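Local coordinates for protein putative glycoside hydrolase (Parabacteroides distasonis ATCC 8503, PDB 3GYC) that probably hydrolyses glycosidic bonds in carbohydrates, as a putative cellulase-like glycoside hydrolase with a TIM-barrel fold, at residues P16-E28 / L46-Y59. Residues are numbered along the deposited sequence; the frame is centred on the assembly and turned at random.
Sequences PRAITMWDFSWLE and LSERGYNAIRIDAY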
ATOM      1  N   PRO A  16      -1.590   6.837 -16.241  1.00 14.65           N
ATOM      2  CA  PRO A  16      -1.478   6.288 -14.928  1.00 12.40           C
ATOM      3  C   PRO A  16      -0.168   5.508 -14.767  1.00 10.76           C
ATOM      4  O   PRO A  16       0.425   5.080 -15.724  1.00 12.59           O
ATOM      5  CB  PRO A  16      -2.644   5.291 -14.868  1.00 12.56           C
ATOM      6  CG  PRO A  16      -3.639   5.831 -15.753  1.00 13.10           C
ATOM      7  CD  PRO A  16      -2.880   6.527 -16.856  1.00 13.09           C
ATOM      8  N   ARG A  17       0.240   5.294 -13.531  1.00 12.19           N
ATOM      9  CA  ARG A  17       1.381   4.459 -13.226  1.00 13.17           C
ATOM     10  C   ARG A  17       0.968   3.074 -12.714  1.00 12.57           C
ATOM     11  O   ARG A  17      -0.029   2.914 -11.999  1.00 12.32           O
ATOM     12  CB  ARG A  17       2.331   5.145 -12.238  1.00 14.21           C
ATOM     13  CG  ARG A  17       2.963   6.316 -12.842  1.00 16.64           C
ATOM     14  CD  ARG A  17       4.429   6.347 -12.614  1.00 17.41           C
ATOM     15  NE  ARG A  17       5.060   7.446 -13.309  1.00 17.96           N
ATOM     16  CZ  ARG A  17       6.364   7.498 -13.589  1.00 19.30           C
ATOM     17  NH1 ARG A  17       7.181   6.490 -13.264  1.00 17.99           N
ATOM     18  NH2 ARG A  17       6.851   8.558 -14.199  1.00 19.02           N
ATOM     19  N   ALA A  18       1.720   2.062 -13.139  1.00 11.99           N
ATOM     20  CA  ALA A  18       1.518   0.693 -12.681  1.00 11.01           C
ATOM     21  C   ALA A  18       2.451   0.547 -11.477  1.00 11.62           C
ATOM     22  O   ALA A  18       3.694   0.605 -11.584  1.00 10.43           O
ATOM     23  CB  ALA A  18       1.827  -0.343 -13.770  1.00 10.10           C
ATOM     24  N   ILE A  19       1.823   0.374 -10.332  1.00 11.64           N
ATOM     25  CA  ILE A  19       2.495   0.385  -9.011  1.00 10.95           C
ATOM     26  C   ILE A  19       2.510  -0.973  -8.327  1.00 12.48           C
ATOM     27  O   ILE A  19       1.659  -1.816  -8.581  1.00  9.76           O
ATOM     28  CB  ILE A  19       1.849   1.516  -8.093  1.00 11.93           C
ATOM     29  CG1 ILE A  19       2.663   1.802  -6.836  1.00 11.69           C
ATOM     30  CG2 ILE A  19       0.377   1.207  -7.685  1.00 10.43           C
ATOM     31  CD1 ILE A  19       2.232   3.161  -6.124  1.00 12.20           C
ATOM     32  N   THR A  20       3.534  -1.208  -7.510  1.00 12.26           N
ATOM     33  CA  THR A  20       3.589  -2.367  -6.664  1.00 12.68           C
ATOM     34  C   THR A  20       4.026  -1.969  -5.214  1.00 13.51           C
ATOM     35  O   THR A  20       4.839  -1.092  -5.054  1.00 13.48           O
ATOM     36  CB  THR A  20       4.552  -3.425  -7.181  1.00 13.05           C
ATOM     37  OG1 THR A  20       4.475  -4.517  -6.291  1.00 16.81           O
ATOM     38  CG2 THR A  20       6.028  -2.956  -7.177  1.00  9.83           C
HETATM   39  N   MSE A  21       3.415  -2.606  -4.224  1.00 13.35           N
HETATM   40  CA  MSE A  21       3.785  -2.463  -2.819  1.00 13.28           C
HETATM   41  C   MSE A  21       4.984  -3.362  -2.492  1.00 12.34           C
HETATM   42  O   MSE A  21       4.879  -4.607  -2.603  1.00 12.82           O
HETATM   43  CB  MSE A  21       2.638  -2.890  -1.922  1.00 12.69           C
HETATM   44  CG  MSE A  21       3.010  -2.829  -0.457  1.00 12.80           C
HETATM   45 SE   MSE A  21       1.772  -3.817   0.583  0.75  9.28          SE
HETATM   46  CE  MSE A  21       2.373  -5.619   0.107  1.00 12.08           C
ATOM     47  N   TRP A  22       6.134  -2.737  -2.212  1.00 12.36           N
ATOM     48  CA  TRP A  22       7.308  -3.442  -1.683  1.00 12.14           C
ATOM     49  C   TRP A  22       7.486  -3.204  -0.175  1.00 12.83           C
ATOM     50  O   TRP A  22       8.473  -3.671   0.429  1.00 12.96           O
ATOM     51  CB  TRP A  22       8.550  -3.126  -2.497  1.00 11.89           C
ATOM     52  CG  TRP A  22       8.654  -3.928  -3.794  1.00 11.80           C
ATOM     53  CD1 TRP A  22       7.700  -4.722  -4.341  1.00 12.27           C
ATOM     54  CD2 TRP A  22       9.740  -3.903  -4.765  1.00 11.48           C
ATOM     55  NE1 TRP A  22       8.147  -5.280  -5.540  1.00 11.03           N
ATOM     56  CE2 TRP A  22       9.400  -4.806  -5.800  1.00 11.35           C
ATOM     57  CE3 TRP A  22      10.999  -3.324  -4.782  1.00 12.29           C
ATOM     58  CZ2 TRP A  22      10.228  -5.047  -6.875  1.00 11.48           C
ATOM     59  CZ3 TRP A  22      11.809  -3.570  -5.832  1.00 13.29           C
ATOM     60  CH2 TRP A  22      11.425  -4.418  -6.876  1.00 11.36           C
ATOM     61  N   ASP A  23       6.501  -2.512   0.413  1.00 11.98           N
ATOM     62  CA  ASP A  23       6.308  -2.389   1.856  1.00 12.13           C
ATOM     63  C   ASP A  23       7.633  -2.197   2.634  1.00 11.97           C
ATOM     64  O   ASP A  23       8.381  -1.280   2.347  1.00 12.00           O
ATOM     65  CB  ASP A  23       5.475  -3.602   2.346  1.00 10.73           C
ATOM     66  CG  ASP A  23       6.082  -4.974   1.889  1.00 13.80           C
ATOM     67  OD1 ASP A  23       5.811  -5.386   0.725  1.00 13.64           O
ATOM     68  OD2 ASP A  23       6.867  -5.595   2.656  1.00 12.00           O
ATOM     69  N   PHE A  24       7.895  -3.056   3.609  1.00 11.56           N
ATOM     70  CA  PHE A  24       9.148  -3.034   4.365  1.00 12.57           C
ATOM     71  C   PHE A  24      10.067  -4.178   3.885  1.00 14.23           C
ATOM     72  O   PHE A  24      11.207  -4.303   4.338  1.00 14.73           O
ATOM     73  CB  PHE A  24       8.861  -3.062   5.883  1.00 11.35           C
ATOM     74  CG  PHE A  24       7.701  -3.928   6.292  1.00 13.41           C
ATOM     75  CD1 PHE A  24       7.891  -5.277   6.609  1.00 15.41           C
ATOM     76  CD2 PHE A  24       6.425  -3.401   6.388  1.00 12.63           C
ATOM     77  CE1 PHE A  24       6.777  -6.076   7.021  1.00 15.63           C
ATOM     78  CE2 PHE A  24       5.342  -4.185   6.792  1.00 13.66           C
ATOM     79  CZ  PHE A  24       5.532  -5.522   7.099  1.00 15.14           C
ATOM     80  N   SER A  25       9.612  -4.967   2.887  1.00 11.82           N
ATOM     81  CA  SER A  25      10.436  -6.039   2.361  1.00  9.93           C
ATOM     82  C   SER A  25      11.696  -5.534   1.605  1.00 10.07           C
ATOM     83  O   SER A  25      12.728  -6.184   1.636  1.00  9.07           O
ATOM     84  CB  SER A  25       9.610  -6.961   1.476  1.00 10.65           C
ATOM     85  OG  SER A  25       8.522  -7.567   2.158  1.00  9.67           O
ATOM     86  N   TRP A  26      11.617  -4.365   0.962  1.00 10.54           N
ATOM     87  CA  TRP A  26      12.725  -3.828   0.212  1.00 10.00           C
ATOM     88  C   TRP A  26      13.988  -3.683   1.074  1.00 10.36           C
ATOM     89  O   TRP A  26      15.115  -3.828   0.566  1.00 10.06           O
ATOM     90  CB  TRP A  26      12.331  -2.445  -0.427  1.00  9.80           C
ATOM     91  CG  TRP A  26      12.216  -1.352   0.594  1.00  9.81           C
ATOM     92  CD1 TRP A  26      11.132  -1.040   1.333  1.00 10.63           C
ATOM     93  CD2 TRP A  26      13.254  -0.456   1.014  1.00  7.83           C
ATOM     94  NE1 TRP A  26      11.427  -0.017   2.209  1.00 10.89           N
ATOM     95  CE2 TRP A  26      12.709   0.382   2.008  1.00  8.83           C
ATOM     96  CE3 TRP A  26      14.577  -0.290   0.662  1.00 11.16           C
ATOM     97  CZ2 TRP A  26      13.448   1.366   2.636  1.00  9.58           C
ATOM     98  CZ3 TRP A  26      15.304   0.667   1.265  1.00 10.59           C
ATOM     99  CH2 TRP A  26      14.749   1.493   2.246  1.00 12.29           C
ATOM    100  N   LEU A  27      13.798  -3.356   2.352  1.00 10.33           N
ATOM    101  CA  LEU A  27      14.933  -3.178   3.251  1.00 10.74           C
ATOM    102  C   LEU A  27      15.203  -4.451   4.051  1.00 11.55           C
ATOM    103  O   LEU A  27      16.371  -4.791   4.270  1.00 12.87           O
ATOM    104  CB  LEU A  27      14.657  -2.001   4.202  1.00 10.23           C
ATOM    105  CG  LEU A  27      15.790  -1.572   5.117  1.00 10.14           C
ATOM    106  CD1 LEU A  27      17.029  -1.206   4.280  1.00  9.06           C
ATOM    107  CD2 LEU A  27      15.287  -0.415   6.069  1.00  7.48           C
ATOM    108  N   GLU A  28      14.153  -5.141   4.476  1.00 10.21           N
ATOM    109  CA  GLU A  28      14.285  -6.291   5.387  1.00 10.78           C
ATOM    110  C   GLU A  28      14.637  -7.631   4.791  1.00 13.20           C
ATOM    111  O   GLU A  28      15.328  -8.410   5.422  1.00 10.23           O
ATOM    112  CB  GLU A  28      12.996  -6.461   6.173  1.00 10.98           C
ATOM    113  CG  GLU A  28      12.887  -5.364   7.203  1.00 11.43           C
ATOM    114  CD  GLU A  28      11.626  -5.431   8.026  1.00 11.30           C
ATOM    115  OE1 GLU A  28      11.234  -6.535   8.458  1.00 13.94           O
ATOM    116  OE2 GLU A  28      11.076  -4.349   8.349  1.00 11.00           O
ATOM    117  N   LEU A  46      11.270  -5.760 -12.280  1.00 10.05           N
ATOM    118  CA  LEU A  46      10.098  -4.939 -12.101  1.00 10.93           C
ATOM    119  C   LEU A  46       9.810  -4.139 -13.397  1.00 12.03           C
ATOM    120  O   LEU A  46       8.693  -4.120 -13.861  1.00 12.62           O
ATOM    121  CB  LEU A  46      10.334  -3.933 -10.942  1.00 11.49           C
ATOM    122  CG  LEU A  46       9.122  -3.088 -10.566  1.00 12.16           C
ATOM    123  CD1 LEU A  46       8.018  -4.029 -10.083  1.00 12.28           C
ATOM    124  CD2 LEU A  46       9.423  -1.979  -9.570  1.00 12.34           C
ATOM    125  N   SER A  47      10.814  -3.473 -13.944  1.00 11.60           N
ATOM    126  CA  SER A  47      10.629  -2.690 -15.199  1.00 15.67           C
ATOM    127  C   SER A  47      10.290  -3.565 -16.384  1.00 14.84           C
ATOM    128  O   SER A  47       9.490  -3.174 -17.223  1.00 14.89           O
ATOM    129  CB  SER A  47      11.880  -1.908 -15.539  1.00 16.79           C
ATOM    130  OG  SER A  47      12.121  -0.949 -14.542  1.00 22.55           O
ATOM    131  N   GLU A  48      10.944  -4.723 -16.476  1.00 16.07           N
ATOM    132  CA  GLU A  48      10.683  -5.707 -17.543  1.00 16.67           C
ATOM    133  C   GLU A  48       9.195  -6.121 -17.502  1.00 15.67           C
ATOM    134  O   GLU A  48       8.580  -6.395 -18.532  1.00 16.62           O
ATOM    135  CB  GLU A  48      11.589  -6.924 -17.333  1.00 19.62           C
ATOM    136  CG  GLU A  48      11.380  -8.073 -18.299  1.00 24.12           C
ATOM    137  CD  GLU A  48      12.158  -9.375 -17.959  1.00 27.51           C
ATOM    138  OE1 GLU A  48      12.587  -9.604 -16.779  1.00 31.57           O
ATOM    139  OE2 GLU A  48      12.282 -10.226 -18.890  1.00 29.81           O
ATOM    140  N   ARG A  49       8.617  -6.202 -16.309  1.00 12.51           N
ATOM    141  CA  ARG A  49       7.216  -6.533 -16.146  1.00 11.62           C
ATOM    142  C   ARG A  49       6.301  -5.324 -16.446  1.00 13.84           C
ATOM    143  O   ARG A  49       5.097  -5.489 -16.561  1.00 14.41           O
ATOM    144  CB  ARG A  49       6.962  -7.107 -14.751  1.00 11.70           C
ATOM    145  CG  ARG A  49       7.640  -8.435 -14.602  1.00 11.92           C
ATOM    146  CD  ARG A  49       7.855  -8.845 -13.190  1.00 12.38           C
ATOM    147  NE  ARG A  49       8.274 -10.224 -13.125  1.00 11.90           N
ATOM    148  CZ  ARG A  49       9.448 -10.706 -13.516  1.00 12.57           C
ATOM    149  NH1 ARG A  49      10.385  -9.934 -14.071  1.00 13.47           N
ATOM    150  NH2 ARG A  49       9.680 -11.998 -13.394  1.00 13.02           N
ATOM    151  N   GLY A  50       6.885  -4.122 -16.566  1.00 12.07           N
ATOM    152  CA  GLY A  50       6.140  -2.913 -16.937  1.00 12.23           C
ATOM    153  C   GLY A  50       5.666  -2.035 -15.797  1.00 11.39           C
ATOM    154  O   GLY A  50       4.898  -1.111 -16.029  1.00 10.81           O
ATOM    155  N   TYR A  51       6.079  -2.340 -14.558  1.00  9.35           N
ATOM    156  CA  TYR A  51       5.718  -1.497 -13.424  1.00 11.15           C
ATOM    157  C   TYR A  51       6.658  -0.286 -13.432  1.00 12.18           C
ATOM    158  O   TYR A  51       7.830  -0.408 -13.779  1.00 14.43           O
ATOM    159  CB  TYR A  51       5.823  -2.256 -12.061  1.00 11.14           C
ATOM    160  CG  TYR A  51       4.845  -3.383 -12.016  1.00 10.51           C
ATOM    161  CD1 TYR A  51       3.532  -3.165 -11.662  1.00 10.68           C
ATOM    162  CD2 TYR A  51       5.219  -4.669 -12.431  1.00 11.48           C
ATOM    163  CE1 TYR A  51       2.585  -4.209 -11.722  1.00  9.94           C
ATOM    164  CE2 TYR A  51       4.272  -5.733 -12.482  1.00 10.35           C
ATOM    165  CZ  TYR A  51       2.976  -5.486 -12.120  1.00 10.96           C
ATOM    166  OH  TYR A  51       2.024  -6.493 -12.214  1.00 10.87           O
ATOM    167  N   ASN A  52       6.129   0.886 -13.096  1.00 11.43           N
ATOM    168  CA  ASN A  52       6.928   2.108 -13.027  1.00 10.65           C
ATOM    169  C   ASN A  52       6.704   2.932 -11.753  1.00 10.09           C
ATOM    170  O   ASN A  52       7.035   4.098 -11.692  1.00  9.99           O
ATOM    171  CB  ASN A  52       6.819   2.947 -14.306  1.00 10.58           C
ATOM    172  CG  ASN A  52       5.414   3.396 -14.632  1.00  9.78           C
ATOM    173  OD1 ASN A  52       4.433   2.969 -13.990  1.00  9.62           O
ATOM    174  ND2 ASN A  52       5.311   4.303 -15.609  1.00  8.12           N
ATOM    175  N   ALA A  53       6.162   2.292 -10.713  1.00  9.75           N
ATOM    176  CA  ALA A  53       6.008   2.927  -9.403  1.00 10.99           C
ATOM    177  C   ALA A  53       6.074   1.826  -8.315  1.00 11.74           C
ATOM    178  O   ALA A  53       5.745   0.666  -8.572  1.00 13.51           O
ATOM    179  CB  ALA A  53       4.665   3.728  -9.315  1.00 10.45           C
ATOM    180  N   ILE A  54       6.525   2.197  -7.124  1.00 12.18           N
ATOM    181  CA  ILE A  54       6.621   1.307  -5.973  1.00 11.52           C
ATOM    182  C   ILE A  54       6.162   2.081  -4.743  1.00 12.20           C
ATOM    183  O   ILE A  54       6.433   3.262  -4.621  1.00 12.79           O
ATOM    184  CB  ILE A  54       8.087   0.857  -5.744  1.00 11.14           C
ATOM    185  CG1 ILE A  54       8.701   0.290  -7.033  1.00 11.82           C
ATOM    186  CG2 ILE A  54       8.189  -0.149  -4.653  1.00  9.95           C
ATOM    187  CD1 ILE A  54      10.273   0.037  -6.966  1.00 11.60           C
ATOM    188  N   ARG A  55       5.430   1.419  -3.870  1.00 11.47           N
ATOM    189  CA  ARG A  55       5.028   1.970  -2.581  1.00 12.14           C
ATOM    190  C   ARG A  55       5.914   1.306  -1.514  1.00 10.48           C
ATOM    191  O   ARG A  55       5.964   0.083  -1.420  1.00 10.50           O
ATOM    192  CB  ARG A  55       3.559   1.666  -2.335  1.00 10.94           C
ATOM    193  CG  ARG A  55       3.088   2.015  -0.967  1.00 11.87           C
ATOM    194  CD  ARG A  55       1.773   1.498  -0.712  1.00 14.28           C
ATOM    195  NE  ARG A  55       1.337   1.769   0.639  1.00 16.88           N
ATOM    196  CZ  ARG A  55       0.622   0.931   1.383  1.00 18.52           C
ATOM    197  NH1 ARG A  55       0.307  -0.291   0.929  1.00 19.17           N
ATOM    198  NH2 ARG A  55       0.292   1.273   2.618  1.00 19.69           N
ATOM    199  N   ILE A  56       6.669   2.089  -0.735  1.00 11.69           N
ATOM    200  CA  ILE A  56       7.533   1.486   0.232  1.00 10.34           C
ATOM    201  C   ILE A  56       7.353   2.125   1.605  1.00 10.53           C
ATOM    202  O   ILE A  56       6.846   3.242   1.754  1.00  9.45           O
ATOM    203  CB  ILE A  56       9.027   1.575  -0.133  1.00 10.32           C
ATOM    204  CG1 ILE A  56       9.525   3.037  -0.233  1.00 11.19           C
ATOM    205  CG2 ILE A  56       9.360   0.845  -1.384  1.00 12.47           C
ATOM    206  CD1 ILE A  56      11.028   3.165  -0.429  1.00 11.34           C
ATOM    207  N   ASP A  57       7.807   1.386   2.583  1.00 10.07           N
ATOM    208  CA  ASP A  57       7.887   1.920   3.941  1.00 10.00           C
ATOM    209  C   ASP A  57       9.175   2.754   4.032  1.00 10.17           C
ATOM    210  O   ASP A  57      10.278   2.258   3.704  1.00 12.26           O
ATOM    211  CB  ASP A  57       7.906   0.787   4.953  1.00 12.17           C
ATOM    212  CG  ASP A  57       7.681   1.293   6.383  1.00 11.18           C
ATOM    213  OD1 ASP A  57       8.027   2.455   6.688  1.00 11.69           O
ATOM    214  OD2 ASP A  57       7.064   0.552   7.166  1.00 10.07           O
ATOM    215  N   ALA A  58       9.035   4.009   4.480  1.00  8.85           N
ATOM    216  CA  ALA A  58      10.159   4.961   4.617  1.00 10.05           C
ATOM    217  C   ALA A  58      10.793   4.900   6.036  1.00 11.36           C
ATOM    218  O   ALA A  58      11.817   5.560   6.267  1.00 12.15           O
ATOM    219  CB  ALA A  58       9.670   6.379   4.359  1.00  9.13           C
ATOM    220  N   TYR A  59      10.160   4.150   6.961  1.00 10.84           N
ATOM    221  CA  TYR A  59      10.633   4.042   8.373  1.00 11.35           C
ATOM    222  C   TYR A  59      10.967   5.439   8.931  1.00 11.66           C
ATOM    223  O   TYR A  59      12.070   5.658   9.480  1.00 12.73           O
ATOM    224  CB  TYR A  59      11.878   3.180   8.453  1.00 10.70           C
ATOM    225  CG  TYR A  59      11.776   1.733   8.011  1.00 11.09           C
ATOM    226  CD1 TYR A  59      11.886   1.373   6.682  1.00 10.53           C
ATOM    227  CD2 TYR A  59      11.665   0.702   8.957  1.00 11.57           C
ATOM    228  CE1 TYR A  59      11.844   0.027   6.290  1.00 10.87           C
ATOM    229  CE2 TYR A  59      11.605  -0.637   8.576  1.00 11.61           C
ATOM    230  CZ  TYR A  59      11.715  -0.975   7.246  1.00 12.34           C
ATOM    231  OH  TYR A  59      11.682  -2.304   6.859  1.00 12.30           O
TER
HETATM  232  O   HOH W   1       2.798   5.591 -16.589  1.00 13.47           O
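The first two strands of the TIM barrel, 17-23 and 53-57, pair in parallel here as the two ends of a beta-alpha-beta crossover through helix 39-48. Backbone bonds such as R55 N to T20 O (2.8 Å) zip them together, and a beta bulge shifts the register by one between M21 and D23. At the N-terminal end of the strands N52 grips A18 twice. With CG set between its backbone N and carbonyl carbon (chi1 60°), its OD1 accepts from A18 N at 3.0 Å, while its own N donates to A18 O. R17 crosses this amide at about a right angle, with N52 ND2 over one face of the guanidinium, and R17 NH1 donates to N52 O (2.9 Å), which lies in the guanidinium plane; R17 is also bonded to L393 O and D107. Replacing R17 by an alanine removes the guanidinium, and N52 O would probably be left without this donor and D107 without its charged mate.

On the helix side, the methyl carbons T20 CG2 and L46 CD1 meet tip to tip at 3.7 Å, and I54 CD1 lies over one face of the W22 ring, offset toward its rim. On the other face of the sheet I19 CG1 packs against A53 CB, and R55 runs alongside M21 to reach E305 and N160.

Beyond the bulge, W26 presses one ring face on I56, the opposite face being covered by L27 CB, and its NE1 donates to a lone pair of D57 O (3.0 Å). Y59 takes L27 CD2 over its ring, and its OH donates to the anti lone pair of E28 OE2 (2.6 Å). Side-chain hydrogen bonds thus tie both ends of the pair, apolar packing fills the T20, W22 and I54 face between them, a charged group lies beside M21 on the other, and Y59 OH and a salt bridge from R117 together fix the E28 carboxylate.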